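Local coordinates for protein racemase (Pseudovibrio sp. JE062, PDB 3MKC) that is of unknown function but belongs to the enolase superfamily, pairing a mandelate racemase-like N-terminal domain with an enolase-type C-terminal barrel domain, at residues Leu56-Ile61 with Thr69-Lys74; Ala89-Thr94 with Leu102-Leu107; Val210-Arg215 with Ala223-Ser228. All coordinates share one frame; numbering follows the deposited sequence.

Contact 1: residues Leu56-Ile61 with Thr69-Lys74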
ATOM      1  N   LEU A  56      14.344 -10.525  -7.966  1.00 16.50           N
ATOM      2  CA  LEU A  56      15.410 -11.403  -7.492  1.00 17.62           C
ATOM      3  C   LEU A  56      16.720 -11.084  -8.216  1.00 16.56           C
ATOM      4  O   LEU A  56      17.780 -10.997  -7.593  1.00 16.91           O
ATOM      5  CB  LEU A  56      15.038 -12.873  -7.721  1.00 19.10           C
ATOM      6  CG  LEU A  56      16.006 -13.915  -7.153  1.00 22.78           C
ATOM      7  CD1 LEU A  56      15.958 -13.869  -5.636  1.00 23.33           C
ATOM      8  CD2 LEU A  56      15.633 -15.309  -7.648  1.00 23.54           C
ATOM      9  N   ALA A  57      16.646 -10.902  -9.533  1.00 16.91           N
ATOM     10  CA  ALA A  57      17.850 -10.603 -10.310  1.00 17.28           C
ATOM     11  C   ALA A  57      18.463  -9.285  -9.856  1.00 17.81           C
ATOM     12  O   ALA A  57      19.677  -9.177  -9.683  1.00 16.37           O
ATOM     13  CB  ALA A  57      17.517 -10.547 -11.794  1.00 16.44           C
ATOM     14  N   TYR A  58      17.615  -8.282  -9.654  1.00 18.95           N
ATOM     15  CA  TYR A  58      18.095  -6.977  -9.224  1.00 17.83           C
ATOM     16  C   TYR A  58      18.790  -7.084  -7.872  1.00 17.98           C
ATOM     17  O   TYR A  58      19.826  -6.455  -7.636  1.00 17.67           O
ATOM     18  CB  TYR A  58      16.927  -5.993  -9.115  1.00 18.82           C
ATOM     19  CG  TYR A  58      17.352  -4.626  -8.643  1.00 17.61           C
ATOM     20  CD1 TYR A  58      17.952  -3.721  -9.519  1.00 19.93           C
ATOM     21  CD2 TYR A  58      17.206  -4.254  -7.309  1.00 18.09           C
ATOM     22  CE1 TYR A  58      18.399  -2.480  -9.073  1.00 17.62           C
ATOM     23  CE2 TYR A  58      17.653  -3.014  -6.857  1.00 16.88           C
ATOM     24  CZ  TYR A  58      18.249  -2.138  -7.740  1.00 17.68           C
ATOM     25  OH  TYR A  58      18.723  -0.928  -7.285  1.00 16.45           O
ATOM     26  N   ALA A  59      18.209  -7.888  -6.991  1.00 19.00           N
ATOM     27  CA  ALA A  59      18.740  -8.076  -5.651  1.00 19.81           C
ATOM     28  C   ALA A  59      20.057  -8.838  -5.641  1.00 20.77           C
ATOM     29  O   ALA A  59      20.762  -8.840  -4.637  1.00 21.88           O
ATOM     30  CB  ALA A  59      17.711  -8.795  -4.789  1.00 17.99           C
ATOM     31  N   ASN A  60      20.393  -9.474  -6.757  1.00 21.33           N
ATOM     32  CA  ASN A  60      21.627 -10.246  -6.838  1.00 21.18           C
ATOM     33  C   ASN A  60      22.685  -9.701  -7.797  1.00 21.83           C
ATOM     34  O   ASN A  60      23.616 -10.415  -8.171  1.00 20.45           O
ATOM     35  CB  ASN A  60      21.297 -11.699  -7.199  1.00 23.41           C
ATOM     36  CG  ASN A  60      20.763 -12.480  -6.013  1.00 24.31           C
ATOM     37  OD1 ASN A  60      21.498 -12.764  -5.070  1.00 25.51           O
ATOM     38  ND2 ASN A  60      19.482 -12.818  -6.046  1.00 26.76           N
ATOM     39  N   ILE A  61      22.556  -8.439  -8.190  1.00 21.05           N
ATOM     40  CA  ILE A  61      23.532  -7.848  -9.100  1.00 20.85           C
ATOM     41  C   ILE A  61      24.858  -7.586  -8.402  1.00 21.92           C
ATOM     42  O   ILE A  61      24.918  -7.478  -7.172  1.00 22.44           O
ATOM     43  CB  ILE A  61      23.007  -6.524  -9.718  1.00 19.13           C
ATOM     44  CG1 ILE A  61      22.643  -5.522  -8.619  1.00 22.19           C
ATOM     45  CG2 ILE A  61      21.811  -6.819 -10.606  1.00 18.65           C
ATOM     46  CD1 ILE A  61      23.728  -4.535  -8.299  1.00 21.55           C
ATOM     47  N   THR A  69      25.530  -0.151  -6.703  1.00 18.17           N
ATOM     48  CA  THR A  69      25.853  -1.126  -5.681  1.00 18.19           C
ATOM     49  C   THR A  69      24.722  -2.129  -5.496  1.00 17.11           C
ATOM     50  O   THR A  69      23.565  -1.836  -5.798  1.00 15.41           O
ATOM     51  CB  THR A  69      26.083  -0.396  -4.352  1.00 18.11           C
ATOM     52  OG1 THR A  69      26.945   0.726  -4.579  1.00 17.96           O
ATOM     53  CG2 THR A  69      26.708  -1.319  -3.321  1.00 21.18           C
ATOM     54  N   ASN A  70      25.056  -3.322  -5.017  1.00 16.72           N
ATOM     55  CA  ASN A  70      24.029  -4.312  -4.753  1.00 15.78           C
ATOM     56  C   ASN A  70      23.229  -3.683  -3.602  1.00 16.34           C
ATOM     57  O   ASN A  70      23.816  -3.121  -2.678  1.00 17.43           O
ATOM     58  CB  ASN A  70      24.664  -5.637  -4.317  1.00 16.81           C
ATOM     59  CG  ASN A  70      23.633  -6.657  -3.904  1.00 17.08           C
ATOM     60  OD1 ASN A  70      23.083  -6.585  -2.807  1.00 20.23           O
ATOM     61  ND2 ASN A  70      23.345  -7.606  -4.793  1.00 17.58           N
ATOM     62  N   ILE A  71      21.903  -3.770  -3.666  1.00 17.30           N
ATOM     63  CA  ILE A  71      21.038  -3.153  -2.657  1.00 19.00           C
ATOM     64  C   ILE A  71      21.280  -3.596  -1.212  1.00 19.26           C
ATOM     65  O   ILE A  71      21.276  -2.772  -0.293  1.00 18.93           O
ATOM     66  CB  ILE A  71      19.535  -3.371  -3.014  1.00 19.54           C
ATOM     67  CG1 ILE A  71      18.624  -2.720  -1.966  1.00 22.71           C
ATOM     68  CG2 ILE A  71      19.226  -4.848  -3.090  1.00 20.35           C
ATOM     69  CD1 ILE A  71      18.725  -1.229  -1.909  1.00 23.99           C
ATOM     70  N   THR A  72      21.504  -4.888  -1.010  1.00 18.97           N
ATOM     71  CA  THR A  72      21.710  -5.405   0.340  1.00 18.41           C
ATOM     72  C   THR A  72      23.062  -5.064   0.947  1.00 18.62           C
ATOM     73  O   THR A  72      23.204  -5.021   2.162  1.00 19.86           O
ATOM     74  CB  THR A  72      21.577  -6.927   0.367  1.00 17.21           C
ATOM     75  OG1 THR A  72      22.720  -7.508  -0.272  1.00 20.18           O
ATOM     76  CG2 THR A  72      20.328  -7.363  -0.371  1.00 16.72           C
ATOM     77  N   GLU A  73      24.054  -4.814   0.100  1.00 20.42           N
ATOM     78  CA  GLU A  73      25.401  -4.531   0.570  1.00 21.19           C
ATOM     79  C   GLU A  73      25.512  -3.475   1.663  1.00 21.21           C
ATOM     80  O   GLU A  73      26.206  -3.678   2.660  1.00 20.85           O
ATOM     81  CB  GLU A  73      26.291  -4.146  -0.609  1.00 22.45           C
ATOM     82  CG  GLU A  73      27.775  -4.177  -0.298  1.00 25.86           C
ATOM     83  CD  GLU A  73      28.629  -3.804  -1.499  1.00 26.64           C
ATOM     84  OE1 GLU A  73      28.486  -4.454  -2.557  1.00 24.94           O
ATOM     85  OE2 GLU A  73      29.438  -2.857  -1.380  1.00 27.67           O
ATOM     86  N   LYS A  74      24.827  -2.351   1.494  1.00 19.68           N
ATOM     87  CA  LYS A  74      24.914  -1.289   2.488  1.00 20.41           C
ATOM     88  C   LYS A  74      24.104  -1.508   3.762  1.00 20.43           C
ATOM     89  O   LYS A  74      24.155  -0.686   4.675  1.00 21.89           O
ATOM     90  CB  LYS A  74      24.537   0.048   1.845  1.00 21.28           C
ATOM     91  CG  LYS A  74      25.486   0.473   0.739  1.00 22.71           C
ATOM     92  CD  LYS A  74      26.889   0.754   1.277  1.00 25.74           C
ATOM     93  CE  LYS A  74      27.856   1.035   0.136  1.00 26.34           C
ATOM     94  NZ  LYS A  74      29.206   1.432   0.614  1.00 27.91           N
TER
HETATM   95  O   HOH W   1      20.818  -4.282  -6.099  1.00 16.71           O
HETATM   96  O   HOH W   2      21.543  -1.655  -7.585  1.00 20.57           O
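Asn70 holds CG opposite its backbone N (chi1 175°), and this sets its amide beside the last turn of helix 52-59, while in Ile61 the CG1 branch lies between backbone N and carbonyl carbon and swings CD1 onto the Asn70 backbone. A single ND2 then serves two carbonyls. It reaches Ile61 O at 2.9 Å in an almost straight bond (170°), in both the carbonyl and amide planes and on a lone pair; its bond to Ala59 O is equally long but more bent (148°), with the donor above the carbonyl plane. Asparagine suits the place because its other end, OD1, accepts Thr72 N in an Asx turn and Thr72 OG1 from the opposite face; four bonds, two at each end, fix the rotation of the amide. Ile61 CD1 packs 3.6 Å from Asn70 CA. A water bridges the two backbones, donating to Tyr58 O at 2.8 Å and accepting from Ile71 N at 2.7 Å. Small Ala59 lets Ile71 CG2 approach its CA to 4.1 Å. Around this turn, Ala59 rests on Phe17 of strand 12-22, and Ile71 reaches Met90 of helix 83-93 and Ile110 of helix 102-122.

Contact 2: residues Ala89-Thr94 with Leu102-Leu107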
ATOM      1  N   ALA A  89      21.623   5.002   3.173  1.00 12.11           N
ATOM      2  CA  ALA A  89      22.813   4.302   2.704  1.00 12.57           C
ATOM      3  C   ALA A  89      22.519   3.469   1.470  1.00 11.37           C
ATOM      4  O   ALA A  89      23.289   3.477   0.509  1.00 12.27           O
ATOM      5  CB  ALA A  89      23.368   3.413   3.815  1.00 13.69           C
HETATM    6  N   MSE A  90      21.409   2.744   1.503  1.00 12.45           N
HETATM    7  CA  MSE A  90      21.020   1.911   0.378  1.00 12.66           C
HETATM    8  C   MSE A  90      20.680   2.786  -0.826  1.00 12.69           C
HETATM    9  O   MSE A  90      21.148   2.538  -1.947  1.00 12.24           O
HETATM   10  CB  MSE A  90      19.808   1.044   0.744  1.00 12.86           C
HETATM   11  CG  MSE A  90      20.092  -0.077   1.740  1.00 17.70           C
HETATM   12 SE   MSE A  90      18.567  -1.241   1.951  1.00 24.48          SE
HETATM   13  CE  MSE A  90      17.428  -0.003   2.892  1.00 18.22           C
ATOM     14  N   TYR A  91      19.862   3.809  -0.591  1.00 12.38           N
ATOM     15  CA  TYR A  91      19.457   4.712  -1.663  1.00 11.12           C
ATOM     16  C   TYR A  91      20.662   5.380  -2.326  1.00 11.56           C
ATOM     17  O   TYR A  91      20.789   5.375  -3.547  1.00 12.63           O
ATOM     18  CB  TYR A  91      18.519   5.797  -1.125  1.00 10.42           C
ATOM     19  CG  TYR A  91      17.942   6.682  -2.212  1.00 10.32           C
ATOM     20  CD1 TYR A  91      16.770   6.328  -2.874  1.00 10.70           C
ATOM     21  CD2 TYR A  91      18.581   7.862  -2.594  1.00 11.64           C
ATOM     22  CE1 TYR A  91      16.243   7.130  -3.892  1.00  9.95           C
ATOM     23  CE2 TYR A  91      18.068   8.667  -3.608  1.00 11.63           C
ATOM     24  CZ  TYR A  91      16.896   8.297  -4.251  1.00 10.51           C
ATOM     25  OH  TYR A  91      16.374   9.099  -5.241  1.00 12.03           O
ATOM     26  N   ASP A  92      21.542   5.955  -1.514  1.00 12.78           N
ATOM     27  CA  ASP A  92      22.715   6.638  -2.040  1.00 14.17           C
ATOM     28  C   ASP A  92      23.596   5.736  -2.895  1.00 12.92           C
ATOM     29  O   ASP A  92      24.123   6.164  -3.915  1.00 12.54           O
ATOM     30  CB  ASP A  92      23.554   7.202  -0.891  1.00 16.88           C
ATOM     31  CG  ASP A  92      24.804   7.901  -1.377  1.00 23.38           C
ATOM     32  OD1 ASP A  92      24.682   8.961  -2.030  1.00 26.82           O
ATOM     33  OD2 ASP A  92      25.914   7.385  -1.120  1.00 27.35           O
ATOM     34  N   ALA A  93      23.747   4.481  -2.481  1.00 13.12           N
ATOM     35  CA  ALA A  93      24.616   3.548  -3.196  1.00 13.11           C
ATOM     36  C   ALA A  93      24.023   2.909  -4.443  1.00 13.69           C
ATOM     37  O   ALA A  93      24.728   2.222  -5.183  1.00 17.15           O
ATOM     38  CB  ALA A  93      25.085   2.453  -2.233  1.00 11.87           C
ATOM     39  N   THR A  94      22.743   3.149  -4.698  1.00 15.78           N
ATOM     40  CA  THR A  94      22.081   2.545  -5.844  1.00 14.68           C
ATOM     41  C   THR A  94      21.454   3.561  -6.803  1.00 14.78           C
ATOM     42  O   THR A  94      20.651   3.192  -7.653  1.00 16.63           O
ATOM     43  CB  THR A  94      20.968   1.610  -5.365  1.00 15.10           C
ATOM     44  OG1 THR A  94      20.047   2.367  -4.569  1.00 14.39           O
ATOM     45  CG2 THR A  94      21.543   0.469  -4.513  1.00 15.99           C
ATOM     46  N   LEU A 102      11.512   0.066 -10.493  1.00 13.13           N
ATOM     47  CA  LEU A 102      11.751  -1.263  -9.924  1.00 13.84           C
ATOM     48  C   LEU A 102      12.706  -1.305  -8.739  1.00 14.20           C
ATOM     49  O   LEU A 102      12.422  -1.946  -7.725  1.00 14.47           O
ATOM     50  CB  LEU A 102      12.277  -2.212 -11.009  1.00 16.18           C
ATOM     51  CG  LEU A 102      12.407  -3.680 -10.593  1.00 21.11           C
ATOM     52  CD1 LEU A 102      11.073  -4.377 -10.802  1.00 20.59           C
ATOM     53  CD2 LEU A 102      13.480  -4.373 -11.423  1.00 23.06           C
ATOM     54  N   GLY A 103      13.851  -0.647  -8.881  1.00 12.32           N
ATOM     55  CA  GLY A 103      14.827  -0.641  -7.810  1.00 12.74           C
ATOM     56  C   GLY A 103      14.242  -0.234  -6.473  1.00 12.34           C
ATOM     57  O   GLY A 103      14.618  -0.778  -5.435  1.00 13.58           O
HETATM   58  N   MSE A 104      13.316   0.718  -6.490  1.00 12.33           N
HETATM   59  CA  MSE A 104      12.704   1.186  -5.253  1.00 11.82           C
HETATM   60  C   MSE A 104      11.794   0.139  -4.622  1.00 10.89           C
HETATM   61  O   MSE A 104      11.603   0.142  -3.409  1.00 13.41           O
HETATM   62  CB  MSE A 104      11.916   2.481  -5.499  1.00 12.45           C
HETATM   63  CG  MSE A 104      12.803   3.719  -5.680  1.00 13.06           C
HETATM   64 SE   MSE A 104      13.983   4.114  -4.201  1.00 16.88          SE
HETATM   65  CE  MSE A 104      12.684   4.283  -2.801  1.00 13.33           C
ATOM     66  N   PHE A 105      11.234  -0.756  -5.432  1.00 12.20           N
ATOM     67  CA  PHE A 105      10.368  -1.785  -4.864  1.00 12.78           C
ATOM     68  C   PHE A 105      11.254  -2.646  -3.963  1.00 13.03           C
ATOM     69  O   PHE A 105      10.865  -3.015  -2.856  1.00 13.80           O
ATOM     70  CB  PHE A 105       9.742  -2.679  -5.946  1.00 11.85           C
ATOM     71  CG  PHE A 105       8.999  -1.939  -7.027  1.00 12.54           C
ATOM     72  CD1 PHE A 105       8.720  -0.573  -6.924  1.00 11.69           C
ATOM     73  CD2 PHE A 105       8.590  -2.622  -8.173  1.00 10.77           C
ATOM     74  CE1 PHE A 105       8.049   0.094  -7.951  1.00 11.22           C
ATOM     75  CE2 PHE A 105       7.919  -1.963  -9.203  1.00  9.15           C
ATOM     76  CZ  PHE A 105       7.649  -0.602  -9.092  1.00 12.14           C
ATOM     77  N   ALA A 106      12.457  -2.949  -4.441  1.00 12.87           N
ATOM     78  CA  ALA A 106      13.397  -3.763  -3.684  1.00 12.78           C
ATOM     79  C   ALA A 106      13.803  -3.074  -2.382  1.00 11.82           C
ATOM     80  O   ALA A 106      13.852  -3.701  -1.324  1.00 12.70           O
ATOM     81  CB  ALA A 106      14.628  -4.049  -4.528  1.00 13.16           C
ATOM     82  N   LEU A 107      14.094  -1.780  -2.465  1.00 11.15           N
ATOM     83  CA  LEU A 107      14.483  -1.036  -1.281  1.00 11.90           C
ATOM     84  C   LEU A 107      13.314  -1.053  -0.297  1.00 11.89           C
ATOM     85  O   LEU A 107      13.509  -1.218   0.902  1.00 14.13           O
ATOM     86  CB  LEU A 107      14.857   0.402  -1.662  1.00 11.31           C
ATOM     87  CG  LEU A 107      15.451   1.322  -0.589  1.00 13.95           C
ATOM     88  CD1 LEU A 107      16.131   2.497  -1.262  1.00 16.75           C
ATOM     89  CD2 LEU A 107      14.364   1.813   0.361  1.00 15.03           C
TER
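A Met-aromatic contact joins Tyr91 to Met104, a selenomethionine in this crystal. The SE atom lies in the plane of the ring beside its CD1-CE1 edge, 3.8 Å from both Tyr91 CD1 and Tyr91 CE1 and 4.9 Å from the ring centroid. The Met104 chain bends at both chi2 and chi3 (each near -58°), curling SE round to the Tyr91 ring; a flexible unbranched side chain fits such a route. The second kind of contact is apolar. Leu107 points its CB toward helix 83-93, and its CD1 methyl lies 4.1 Å from Tyr91 CB and 4.0 Å from Tyr91 N. Its CG meets the CE methyl of Met90, also a selenomethionine, at 4.2 Å. These are helices of the N-terminal domain of an enolase-superfamily protein, where a helical layer follows a small antiparallel sheet; here the segments 89-93 and 102-107 run nearly antiparallel (158°), their axes coming within 11.1 Å, a spacing bridged by long side chains. Among polar bonds, Thr94 OG1 donates to Met90 O at 2.8 Å, returning to the last turn of helix 83-93. Beyond the pair, the Tyr91 ring meets Trp87 nearly parallel and touches Phe270 of helix 268-277.

Contact 3: residues Val210-Arg215 with Ala223-Ser228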
ATOM      1  N   VAL A 210     -14.035   5.236  -5.437  1.00 15.71           N
ATOM      2  CA  VAL A 210     -14.108   4.668  -6.781  1.00 15.68           C
ATOM      3  C   VAL A 210     -12.765   4.673  -7.506  1.00 17.52           C
ATOM      4  O   VAL A 210     -12.064   5.690  -7.533  1.00 16.05           O
ATOM      5  CB  VAL A 210     -15.130   5.432  -7.653  1.00 15.61           C
ATOM      6  CG1 VAL A 210     -15.287   4.731  -9.002  1.00 16.58           C
ATOM      7  CG2 VAL A 210     -16.473   5.514  -6.933  1.00 16.53           C
ATOM      8  N   ASP A 211     -12.425   3.526  -8.088  1.00 16.76           N
ATOM      9  CA  ASP A 211     -11.192   3.343  -8.844  1.00 17.50           C
ATOM     10  C   ASP A 211     -11.610   3.236 -10.302  1.00 18.25           C
ATOM     11  O   ASP A 211     -12.246   2.257 -10.700  1.00 19.06           O
ATOM     12  CB  ASP A 211     -10.488   2.055  -8.393  1.00 18.56           C
ATOM     13  CG  ASP A 211      -9.233   1.742  -9.203  1.00 17.20           C
ATOM     14  OD1 ASP A 211      -8.880   2.518 -10.112  1.00 19.05           O
ATOM     15  OD2 ASP A 211      -8.596   0.706  -8.920  1.00 17.08           O
ATOM     16  N   TYR A 212     -11.267   4.244 -11.094  1.00 16.96           N
ATOM     17  CA  TYR A 212     -11.638   4.256 -12.502  1.00 17.38           C
ATOM     18  C   TYR A 212     -10.646   3.499 -13.385  1.00 16.37           C
ATOM     19  O   TYR A 212     -10.831   3.392 -14.597  1.00 17.85           O
ATOM     20  CB  TYR A 212     -11.817   5.707 -12.964  1.00 16.83           C
ATOM     21  CG  TYR A 212     -12.957   6.413 -12.253  1.00 15.66           C
ATOM     22  CD1 TYR A 212     -14.253   6.385 -12.766  1.00 14.95           C
ATOM     23  CD2 TYR A 212     -12.745   7.074 -11.049  1.00 15.94           C
ATOM     24  CE1 TYR A 212     -15.313   7.004 -12.091  1.00 14.73           C
ATOM     25  CE2 TYR A 212     -13.786   7.689 -10.369  1.00 15.10           C
ATOM     26  CZ  TYR A 212     -15.071   7.653 -10.893  1.00 16.04           C
ATOM     27  OH  TYR A 212     -16.105   8.267 -10.215  1.00 15.05           O
ATOM     28  N   LEU A 213      -9.605   2.958 -12.758  1.00 17.33           N
ATOM     29  CA  LEU A 213      -8.587   2.175 -13.447  1.00 16.93           C
ATOM     30  C   LEU A 213      -7.990   2.773 -14.716  1.00 17.01           C
ATOM     31  O   LEU A 213      -7.793   2.072 -15.713  1.00 16.34           O
ATOM     32  CB  LEU A 213      -9.130   0.769 -13.748  1.00 18.22           C
ATOM     33  CG  LEU A 213      -9.269  -0.122 -12.515  1.00 20.35           C
ATOM     34  CD1 LEU A 213     -10.181  -1.312 -12.819  1.00 20.45           C
ATOM     35  CD2 LEU A 213      -7.886  -0.587 -12.075  1.00 20.02           C
ATOM     36  N   TYR A 214      -7.717   4.074 -14.678  1.00 17.59           N
ATOM     37  CA  TYR A 214      -7.076   4.755 -15.792  1.00 17.03           C
ATOM     38  C   TYR A 214      -7.777   4.618 -17.139  1.00 18.56           C
ATOM     39  O   TYR A 214      -7.122   4.487 -18.170  1.00 17.48           O
ATOM     40  CB  TYR A 214      -5.640   4.239 -15.906  1.00 15.97           C
ATOM     41  CG  TYR A 214      -4.872   4.329 -14.604  1.00 16.64           C
ATOM     42  CD1 TYR A 214      -4.446   5.559 -14.112  1.00 14.84           C
ATOM     43  CD2 TYR A 214      -4.609   3.187 -13.837  1.00 14.76           C
ATOM     44  CE1 TYR A 214      -3.785   5.659 -12.901  1.00 15.21           C
ATOM     45  CE2 TYR A 214      -3.946   3.276 -12.615  1.00 14.07           C
ATOM     46  CZ  TYR A 214      -3.538   4.522 -12.154  1.00 16.62           C
ATOM     47  OH  TYR A 214      -2.902   4.640 -10.944  1.00 14.60           O
ATOM     48  N   ARG A 215      -9.104   4.671 -17.145  1.00 19.12           N
ATOM     49  CA  ARG A 215      -9.822   4.535 -18.406  1.00 21.11           C
ATOM     50  C   ARG A 215      -9.967   5.856 -19.163  1.00 20.14           C
ATOM     51  O   ARG A 215     -10.419   5.858 -20.301  1.00 20.96           O
ATOM     52  CB  ARG A 215     -11.211   3.926 -18.165  1.00 23.16           C
ATOM     53  CG  ARG A 215     -12.150   4.808 -17.378  1.00 26.52           C
ATOM     54  CD  ARG A 215     -13.442   4.083 -16.977  1.00 27.72           C
ATOM     55  NE  ARG A 215     -14.300   3.710 -18.104  1.00 27.60           N
ATOM     56  CZ  ARG A 215     -14.288   2.519 -18.701  1.00 29.68           C
ATOM     57  NH1 ARG A 215     -13.457   1.571 -18.290  1.00 29.86           N
ATOM     58  NH2 ARG A 215     -15.124   2.266 -19.701  1.00 28.48           N
ATOM     59  N   ALA A 223     -14.149  15.597 -15.699  1.00 15.09           N
ATOM     60  CA  ALA A 223     -14.793  16.613 -14.865  1.00 15.30           C
ATOM     61  C   ALA A 223     -16.307  16.561 -15.041  1.00 15.71           C
ATOM     62  O   ALA A 223     -17.050  16.672 -14.065  1.00 16.75           O
ATOM     63  CB  ALA A 223     -14.268  18.003 -15.217  1.00 14.10           C
ATOM     64  N   ARG A 224     -16.768  16.390 -16.279  1.00 17.13           N
ATOM     65  CA  ARG A 224     -18.210  16.312 -16.529  1.00 17.66           C
ATOM     66  C   ARG A 224     -18.802  15.142 -15.766  1.00 16.80           C
ATOM     67  O   ARG A 224     -19.834  15.268 -15.110  1.00 17.16           O
ATOM     68  CB  ARG A 224     -18.509  16.133 -18.020  1.00 20.49           C
ATOM     69  CG  ARG A 224     -18.718  17.429 -18.754  1.00 24.90           C
ATOM     70  CD  ARG A 224     -19.282  17.202 -20.151  1.00 27.28           C
ATOM     71  NE  ARG A 224     -19.493  18.474 -20.836  1.00 28.04           N
ATOM     72  CZ  ARG A 224     -19.889  18.587 -22.099  1.00 28.57           C
ATOM     73  NH1 ARG A 224     -20.119  17.497 -22.821  1.00 27.25           N
ATOM     74  NH2 ARG A 224     -20.043  19.791 -22.639  1.00 26.98           N
ATOM     75  N   LEU A 225     -18.141  13.996 -15.859  1.00 17.44           N
ATOM     76  CA  LEU A 225     -18.611  12.805 -15.167  1.00 16.80           C
ATOM     77  C   LEU A 225     -18.646  13.021 -13.659  1.00 17.61           C
ATOM     78  O   LEU A 225     -19.669  12.797 -13.020  1.00 17.26           O
ATOM     79  CB  LEU A 225     -17.713  11.613 -15.497  1.00 17.72           C
ATOM     80  CG  LEU A 225     -17.877  10.346 -14.652  1.00 17.31           C
ATOM     81  CD1 LEU A 225     -19.306   9.829 -14.743  1.00 17.88           C
ATOM     82  CD2 LEU A 225     -16.894   9.295 -15.131  1.00 15.39           C
ATOM     83  N   LEU A 226     -17.530  13.464 -13.088  1.00 16.73           N
ATOM     84  CA  LEU A 226     -17.484  13.675 -11.647  1.00 15.72           C
ATOM     85  C   LEU A 226     -18.463  14.743 -11.178  1.00 15.52           C
ATOM     86  O   LEU A 226     -19.054  14.624 -10.105  1.00 15.96           O
ATOM     87  CB  LEU A 226     -16.059  14.024 -11.208  1.00 15.28           C
ATOM     88  CG  LEU A 226     -15.019  12.925 -11.454  1.00 14.51           C
ATOM     89  CD1 LEU A 226     -13.682  13.366 -10.870  1.00 15.16           C
ATOM     90  CD2 LEU A 226     -15.468  11.612 -10.800  1.00 14.12           C
ATOM     91  N   ASN A 227     -18.653  15.784 -11.978  1.00 16.19           N
ATOM     92  CA  ASN A 227     -19.583  16.827 -11.587  1.00 17.74           C
ATOM     93  C   ASN A 227     -21.027  16.337 -11.578  1.00 18.94           C
ATOM     94  O   ASN A 227     -21.824  16.778 -10.756  1.00 21.81           O
ATOM     95  CB  ASN A 227     -19.445  18.050 -12.502  1.00 16.06           C
ATOM     96  CG  ASN A 227     -18.205  18.862 -12.190  1.00 17.81           C
ATOM     97  OD1 ASN A 227     -17.727  18.858 -11.058  1.00 19.16           O
ATOM     98  ND2 ASN A 227     -17.687  19.575 -13.186  1.00 17.24           N
ATOM     99  N   SER A 228     -21.358  15.404 -12.462  1.00 20.26           N
ATOM    100  CA  SER A 228     -22.731  14.898 -12.536  1.00 21.31           C
ATOM    101  C   SER A 228     -23.107  13.920 -11.425  1.00 22.95           C
ATOM    102  O   SER A 228     -24.286  13.619 -11.235  1.00 22.30           O
ATOM    103  CB  SER A 228     -22.977  14.237 -13.896  1.00 21.34           C
ATOM    104  OG  SER A 228     -22.311  12.992 -13.991  1.00 21.70           O
TER
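Tyr212, the first residue after strand 207-211, makes all the contacts of segment 210-215 with Leu225 and Leu226, using the far end of its ring. Its CG lies anti to the carbonyl carbon and beside the backbone N (chi1 -64°), which sends the ring across to helix 219-228. The two leucines answer with different conformations. Leu225 holds CG anti to its backbone N (chi1 168°), and CD2, the methyl extended anti to CA, comes to 4.1 Å from Tyr212 CE1. In Leu226 CG is anti to the carbonyl carbon instead (chi1 -63°) and CD1 takes the extended place; CD2 is the branch turned to the tyrosine, 3.5 Å from Tyr212 OH and 4.0 Å from Tyr212 CZ. Both methyls approach the ring obliquely. Strand and helix belong to a beta-alpha-beta unit completed by strand 236-238, the repeating element of the enolase-type barrel, and Tyr212 fills the layer between them: an aromatic long enough to span the gap, met by branched side chains that bear methyls at its end. Val210 CG1 lies 3.5 Å above one face of the Tyr212 ring, offset toward the rim. Asp211 OD1 accepts Leu213 N at 2.8 Å in an Asx turn, and Leu213 and Tyr214 both adopt left-handed helical backbone angles. Leu226 also touches Ala237, and Tyr212 packs on Leu195 of helix 188-202.

Overall arrangement
From the N terminus, contact 1 closes the loop that follows helix 52-59, and contact 2 then folds helix 102-122 back beside helix 83-93, across a link containing the short helix 95-98. Contact 3 comes later, joining the residue just after strand 207-211 to helix 219-228. Each is closed before the next begins, so none nests or crosses. Contacts 1 and 2 nevertheless form one neighbourhood in the N-terminal domain, with centres about 9 Å apart: Thr69 OG1 hydrogen-bonds to Ala93 O, and the Lys74 side chain packs on Ala93. Contact 3 belongs to the barrel domain, its centre about 40 Å from that of contact 1 and about 34 Å from that of contact 2.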